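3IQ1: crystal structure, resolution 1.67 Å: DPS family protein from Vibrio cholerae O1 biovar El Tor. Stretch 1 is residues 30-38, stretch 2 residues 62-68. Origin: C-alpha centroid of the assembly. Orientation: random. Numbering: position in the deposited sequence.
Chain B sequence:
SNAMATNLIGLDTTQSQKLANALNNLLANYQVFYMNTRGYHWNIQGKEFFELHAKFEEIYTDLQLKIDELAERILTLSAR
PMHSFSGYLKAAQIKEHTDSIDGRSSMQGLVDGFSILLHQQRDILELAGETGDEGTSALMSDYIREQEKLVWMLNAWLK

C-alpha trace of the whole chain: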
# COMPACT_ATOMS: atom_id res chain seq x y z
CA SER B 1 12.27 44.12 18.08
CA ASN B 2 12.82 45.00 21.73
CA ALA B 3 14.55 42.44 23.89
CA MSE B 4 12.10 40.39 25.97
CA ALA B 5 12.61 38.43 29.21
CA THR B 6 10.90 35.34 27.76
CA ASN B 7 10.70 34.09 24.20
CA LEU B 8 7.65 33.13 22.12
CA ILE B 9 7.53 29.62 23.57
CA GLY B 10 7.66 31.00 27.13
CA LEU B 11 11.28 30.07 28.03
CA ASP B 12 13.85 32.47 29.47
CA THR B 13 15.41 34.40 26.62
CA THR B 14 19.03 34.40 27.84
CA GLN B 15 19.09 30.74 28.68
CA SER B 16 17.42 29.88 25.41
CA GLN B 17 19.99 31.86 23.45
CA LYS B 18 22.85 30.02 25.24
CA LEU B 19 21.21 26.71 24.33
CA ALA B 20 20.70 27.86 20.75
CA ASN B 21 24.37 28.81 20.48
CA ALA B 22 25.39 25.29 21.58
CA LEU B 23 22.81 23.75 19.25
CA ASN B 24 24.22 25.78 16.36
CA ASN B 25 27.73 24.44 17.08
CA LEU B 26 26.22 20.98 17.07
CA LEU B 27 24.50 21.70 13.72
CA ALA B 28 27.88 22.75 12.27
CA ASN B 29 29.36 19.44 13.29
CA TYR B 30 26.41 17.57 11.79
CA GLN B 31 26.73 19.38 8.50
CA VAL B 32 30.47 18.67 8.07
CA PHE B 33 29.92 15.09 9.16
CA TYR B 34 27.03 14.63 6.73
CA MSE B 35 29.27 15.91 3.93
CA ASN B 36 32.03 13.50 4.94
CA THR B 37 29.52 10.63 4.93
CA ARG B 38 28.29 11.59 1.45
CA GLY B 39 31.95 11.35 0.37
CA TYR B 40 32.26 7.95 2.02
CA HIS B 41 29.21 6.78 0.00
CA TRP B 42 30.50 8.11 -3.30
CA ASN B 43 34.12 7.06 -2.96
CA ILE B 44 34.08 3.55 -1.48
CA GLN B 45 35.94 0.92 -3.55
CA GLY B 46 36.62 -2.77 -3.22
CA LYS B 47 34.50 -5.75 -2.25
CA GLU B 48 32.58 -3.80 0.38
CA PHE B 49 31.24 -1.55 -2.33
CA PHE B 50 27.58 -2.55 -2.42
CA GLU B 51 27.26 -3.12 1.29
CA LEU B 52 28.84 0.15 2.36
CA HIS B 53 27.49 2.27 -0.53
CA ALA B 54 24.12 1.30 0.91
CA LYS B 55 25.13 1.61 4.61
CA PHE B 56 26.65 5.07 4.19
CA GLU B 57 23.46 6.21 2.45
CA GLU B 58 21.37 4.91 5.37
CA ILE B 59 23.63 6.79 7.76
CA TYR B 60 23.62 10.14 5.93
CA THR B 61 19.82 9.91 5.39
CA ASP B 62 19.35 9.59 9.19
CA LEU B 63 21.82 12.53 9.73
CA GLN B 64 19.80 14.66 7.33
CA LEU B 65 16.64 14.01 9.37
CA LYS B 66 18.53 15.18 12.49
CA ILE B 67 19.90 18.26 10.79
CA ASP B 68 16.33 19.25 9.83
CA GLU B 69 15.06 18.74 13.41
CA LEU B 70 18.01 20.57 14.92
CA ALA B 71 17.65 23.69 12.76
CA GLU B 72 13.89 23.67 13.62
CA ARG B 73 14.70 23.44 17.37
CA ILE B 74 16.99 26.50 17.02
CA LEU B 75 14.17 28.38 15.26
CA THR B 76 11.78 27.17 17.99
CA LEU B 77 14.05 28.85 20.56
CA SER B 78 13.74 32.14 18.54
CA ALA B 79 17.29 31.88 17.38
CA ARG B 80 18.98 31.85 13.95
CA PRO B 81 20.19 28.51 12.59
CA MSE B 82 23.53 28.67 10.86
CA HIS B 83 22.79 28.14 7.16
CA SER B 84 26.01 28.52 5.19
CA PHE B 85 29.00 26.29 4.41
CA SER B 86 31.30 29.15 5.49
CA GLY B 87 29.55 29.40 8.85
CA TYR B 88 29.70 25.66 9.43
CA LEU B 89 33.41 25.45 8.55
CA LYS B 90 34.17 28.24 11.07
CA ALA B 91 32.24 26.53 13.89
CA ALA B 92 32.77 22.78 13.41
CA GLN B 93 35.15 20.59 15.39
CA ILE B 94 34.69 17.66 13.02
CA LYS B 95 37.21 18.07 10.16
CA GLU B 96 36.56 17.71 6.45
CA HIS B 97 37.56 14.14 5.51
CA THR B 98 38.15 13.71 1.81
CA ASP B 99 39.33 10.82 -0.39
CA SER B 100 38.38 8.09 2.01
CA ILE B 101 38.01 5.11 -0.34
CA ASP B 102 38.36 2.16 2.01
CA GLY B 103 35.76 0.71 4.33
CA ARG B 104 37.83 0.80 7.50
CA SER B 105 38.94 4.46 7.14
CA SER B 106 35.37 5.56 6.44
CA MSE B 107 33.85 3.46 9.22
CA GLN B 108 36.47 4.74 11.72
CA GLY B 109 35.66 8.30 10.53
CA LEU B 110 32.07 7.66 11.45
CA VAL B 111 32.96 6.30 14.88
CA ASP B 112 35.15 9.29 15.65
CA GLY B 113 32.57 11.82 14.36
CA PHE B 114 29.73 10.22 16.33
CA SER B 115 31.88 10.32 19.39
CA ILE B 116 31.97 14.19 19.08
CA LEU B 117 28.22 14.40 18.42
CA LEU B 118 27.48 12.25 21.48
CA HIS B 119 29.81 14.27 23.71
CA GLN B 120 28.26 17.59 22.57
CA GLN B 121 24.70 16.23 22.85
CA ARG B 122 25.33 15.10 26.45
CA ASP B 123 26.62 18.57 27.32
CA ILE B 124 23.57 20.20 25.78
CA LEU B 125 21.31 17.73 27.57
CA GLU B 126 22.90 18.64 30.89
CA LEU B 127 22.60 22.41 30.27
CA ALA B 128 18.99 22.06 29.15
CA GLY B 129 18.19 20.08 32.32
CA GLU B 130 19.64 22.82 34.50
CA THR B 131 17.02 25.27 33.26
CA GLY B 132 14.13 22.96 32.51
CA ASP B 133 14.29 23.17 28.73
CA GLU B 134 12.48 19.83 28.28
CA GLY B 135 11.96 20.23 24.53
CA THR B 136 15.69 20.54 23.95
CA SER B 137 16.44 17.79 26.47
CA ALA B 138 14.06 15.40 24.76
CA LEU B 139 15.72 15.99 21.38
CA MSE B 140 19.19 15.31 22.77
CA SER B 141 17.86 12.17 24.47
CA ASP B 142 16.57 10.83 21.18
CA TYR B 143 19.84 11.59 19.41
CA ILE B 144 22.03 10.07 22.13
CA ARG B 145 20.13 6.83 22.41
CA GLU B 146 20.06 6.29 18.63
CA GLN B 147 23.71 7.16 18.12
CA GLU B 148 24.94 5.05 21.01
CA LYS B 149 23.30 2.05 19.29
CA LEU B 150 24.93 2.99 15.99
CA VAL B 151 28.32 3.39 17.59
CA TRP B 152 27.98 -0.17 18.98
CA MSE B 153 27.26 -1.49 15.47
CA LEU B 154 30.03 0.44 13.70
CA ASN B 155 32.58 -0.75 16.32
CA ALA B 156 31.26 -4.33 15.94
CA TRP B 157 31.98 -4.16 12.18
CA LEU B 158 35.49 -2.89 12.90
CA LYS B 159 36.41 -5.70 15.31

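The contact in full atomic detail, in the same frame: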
# COMPACT_ATOMS: atom_id res chain seq x y z
N TYR B 30 27.24 18.43 12.62
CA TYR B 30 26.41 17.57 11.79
C TYR B 30 26.62 17.78 10.31
O TYR B 30 26.62 16.81 9.53
CB TYR B 30 24.92 17.69 12.10
CG TYR B 30 24.38 16.77 13.14
CD1 TYR B 30 24.36 17.11 14.48
CD2 TYR B 30 23.86 15.56 12.80
CE1 TYR B 30 23.85 16.28 15.43
CE2 TYR B 30 23.31 14.71 13.78
CZ TYR B 30 23.34 15.06 15.07
OH TYR B 30 22.82 14.18 16.01
N GLN B 31 26.73 19.02 9.91
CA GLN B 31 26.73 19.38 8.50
C GLN B 31 28.06 18.90 7.88
O GLN B 31 28.04 18.25 6.81
CB GLN B 31 26.49 20.89 8.34
CG GLN B 31 25.04 21.29 8.56
CD GLN B 31 24.13 21.04 7.36
OE1 GLN B 31 24.27 20.01 6.68
NE2 GLN B 31 23.14 21.92 7.16
N VAL B 32 29.19 19.18 8.54
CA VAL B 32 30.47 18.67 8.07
C VAL B 32 30.51 17.15 8.07
O VAL B 32 30.96 16.53 7.10
CB VAL B 32 31.65 19.25 8.86
CG1 VAL B 32 33.02 18.65 8.37
CG2 VAL B 32 31.71 20.79 8.71
N PHE B 33 29.94 16.53 9.08
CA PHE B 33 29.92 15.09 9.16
C PHE B 33 29.05 14.47 8.05
O PHE B 33 29.41 13.43 7.47
CB PHE B 33 29.39 14.73 10.55
CG PHE B 33 29.53 13.27 10.94
CD1 PHE B 33 30.74 12.59 10.86
CD2 PHE B 33 28.47 12.64 11.53
CE1 PHE B 33 30.89 11.30 11.30
CE2 PHE B 33 28.60 11.31 11.98
CZ PHE B 33 29.83 10.64 11.87
N TYR B 34 27.88 15.07 7.80
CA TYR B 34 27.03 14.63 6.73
C TYR B 34 27.80 14.64 5.39
O TYR B 34 27.75 13.67 4.60
CB TYR B 34 25.79 15.51 6.65
CG TYR B 34 24.97 15.29 5.40
CD1 TYR B 34 23.99 14.30 5.37
CD2 TYR B 34 25.15 16.08 4.28
CE1 TYR B 34 23.21 14.12 4.23
CE2 TYR B 34 24.39 15.88 3.14
CZ TYR B 34 23.43 14.88 3.12
OH TYR B 34 22.66 14.64 2.00
N MSE B 35 28.53 15.72 5.16
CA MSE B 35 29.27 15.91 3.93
C MSE B 35 30.32 14.82 3.84
O MSE B 35 30.49 14.20 2.78
CB MSE B 35 29.90 17.32 3.83
CG MSE B 35 30.56 17.67 2.52
SE MSE B 35 29.14 17.79 1.16
CE MSE B 35 29.59 16.28 0.26
N ASN B 36 31.06 14.59 4.93
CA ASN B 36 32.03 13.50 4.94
C ASN B 36 31.42 12.14 4.59
O ASN B 36 32.01 11.34 3.85
CB ASN B 36 32.74 13.39 6.30
CG ASN B 36 33.65 14.56 6.61
OD1 ASN B 36 33.97 15.36 5.75
ND2 ASN B 36 34.04 14.69 7.90
N THR B 37 30.23 11.88 5.13
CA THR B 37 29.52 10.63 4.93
C THR B 37 29.03 10.49 3.48
O THR B 37 29.06 9.38 2.92
CB THR B 37 28.37 10.46 5.93
OG1 THR B 37 28.90 10.66 7.24
CG2 THR B 37 27.74 9.06 5.84
N ARG B 38 28.61 11.61 2.85
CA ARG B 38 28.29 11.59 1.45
C ARG B 38 29.53 11.18 0.65
O ARG B 38 29.44 10.34 -0.26
CB ARG B 38 27.77 12.94 1.01
CG ARG B 38 26.40 13.24 1.58
CD ARG B 38 25.36 12.70 0.74
NE ARG B 38 24.94 13.64 -0.31
CZ ARG B 38 23.99 13.36 -1.18
NH1 ARG B 38 23.43 12.18 -1.16
NH2 ARG B 38 23.58 14.25 -2.08
N ASP B 62 19.73 9.42 7.77
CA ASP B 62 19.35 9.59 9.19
C ASP B 62 19.98 10.92 9.71
O ASP B 62 19.32 11.69 10.42
CB ASP B 62 19.78 8.36 10.00
CG ASP B 62 18.87 7.13 9.77
OD1 ASP B 62 17.69 7.32 9.32
OD2 ASP B 62 19.29 5.97 10.05
N LEU B 63 21.22 11.24 9.32
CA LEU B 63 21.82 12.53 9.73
C LEU B 63 21.04 13.72 9.20
O LEU B 63 20.88 14.73 9.90
CB LEU B 63 23.28 12.62 9.27
CG LEU B 63 24.39 11.72 9.86
CD1 LEU B 63 25.74 11.90 9.16
CD2 LEU B 63 24.51 12.00 11.40
N GLN B 64 20.53 13.58 7.97
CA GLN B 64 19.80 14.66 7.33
C GLN B 64 18.51 14.93 8.10
O GLN B 64 18.17 16.10 8.32
CB GLN B 64 19.48 14.34 5.87
CG GLN B 64 18.75 15.50 5.23
CD GLN B 64 19.69 16.39 4.47
OE1 GLN B 64 20.80 16.71 4.92
NE2 GLN B 64 19.28 16.76 3.26
N LEU B 65 17.85 13.86 8.53
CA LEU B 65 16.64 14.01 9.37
C LEU B 65 16.98 14.83 10.63
O LEU B 65 16.22 15.73 11.03
CB LEU B 65 16.02 12.64 9.79
CG LEU B 65 15.42 11.80 8.64
CD1 LEU B 65 14.96 10.41 9.07
CD2 LEU B 65 14.26 12.54 8.05
N LYS B 66 18.10 14.52 11.24
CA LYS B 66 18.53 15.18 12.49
C LYS B 66 18.90 16.60 12.27
O LYS B 66 18.58 17.45 13.09
CB LYS B 66 19.64 14.39 13.16
CG LYS B 66 19.12 13.06 13.77
CD LYS B 66 20.12 12.28 14.59
CE LYS B 66 19.55 11.06 15.31
NZ LYS B 66 19.22 9.92 14.36
N ILE B 67 19.55 16.91 11.15
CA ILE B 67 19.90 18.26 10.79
C ILE B 67 18.65 19.12 10.66
O ILE B 67 18.60 20.24 11.19
CB ILE B 67 20.70 18.29 9.48
CG1 ILE B 67 22.14 17.85 9.74
CG2 ILE B 67 20.70 19.67 8.93
CD1 ILE B 67 22.90 17.45 8.44
N ASP B 68 17.63 18.55 10.03
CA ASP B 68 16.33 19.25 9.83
C ASP B 68 15.72 19.60 11.21
O ASP B 68 15.35 20.76 11.47
CB ASP B 68 15.34 18.34 9.08
CG ASP B 68 15.82 17.90 7.67
OD1 ASP B 68 16.81 18.47 7.18
OD2 ASP B 68 15.16 17.00 7.03
O HOH W 1 21.84 19.00 5.13

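Both stretches are helical, and each helix extends beyond the stretch at both ends. They run nearly antiparallel, with 160° between their directions and a closest axis approach of 10.0 Å. Residue numbers rise along one helix as they fall along the other. Tyr30 CA lies 6.6 Å from Ile67 CA, and one turn along, Tyr34 CA lies 6.4 Å from Leu63 CA. Backbone hydrogen bonds such as Tyr34 N to Tyr30 O (2.8 Å) and Ile67 N to Leu63 O (2.8 Å) hold each helix.

No direct hydrogen bond joins the stretches. The direct contacts are packing contacts, and 476 Å² is buried in all, both sides summed. Leu63 is the central knob. It points toward the other helix and sits among Tyr30, Phe33, Tyr34 and Thr37. Its branched end reaches two aromatic rings. The closest approaches are Leu63 CD2 to Tyr30 CE2 at 3.8 Å and Leu63 CD1 to Phe33 CD2 at 3.7 Å; Leu63 CD2 is also 4.0 Å from Phe33 CD2. Thr37 borders this pocket, its OG1 3.9 Å from Leu63 CD1. The same Thr37 OG1 donates to Phe33 O at 2.8 Å, so its hydroxyl is satisfied within its own helix.

Ile67 packs one turn further on. Its CG1 is 3.7 Å from Tyr30 CB, and its CD1 is 3.9 Å from Tyr34 CB. The same CD1 lies 3.4 Å from Gln31 OE1.

The tyrosines offer broad apolar surfaces while their hydroxyls bond elsewhere in the structure. Lys66 uses its aliphatic chain here: CD is 3.6 Å from Tyr30 OH, and the amine end leads away.

Gln64 starts sideways, but its end comes nearer and places OE1 over one face of the Tyr34 ring, 3.6 Å from Tyr34 CE1. Gln31 also starts sideways and extends inward. A water links the two amides, donating to Gln31 OE1 at 3.1 Å and to Gln64 OE1 at 2.5 Å. Two oxygens that could not bond each other are thus bridged.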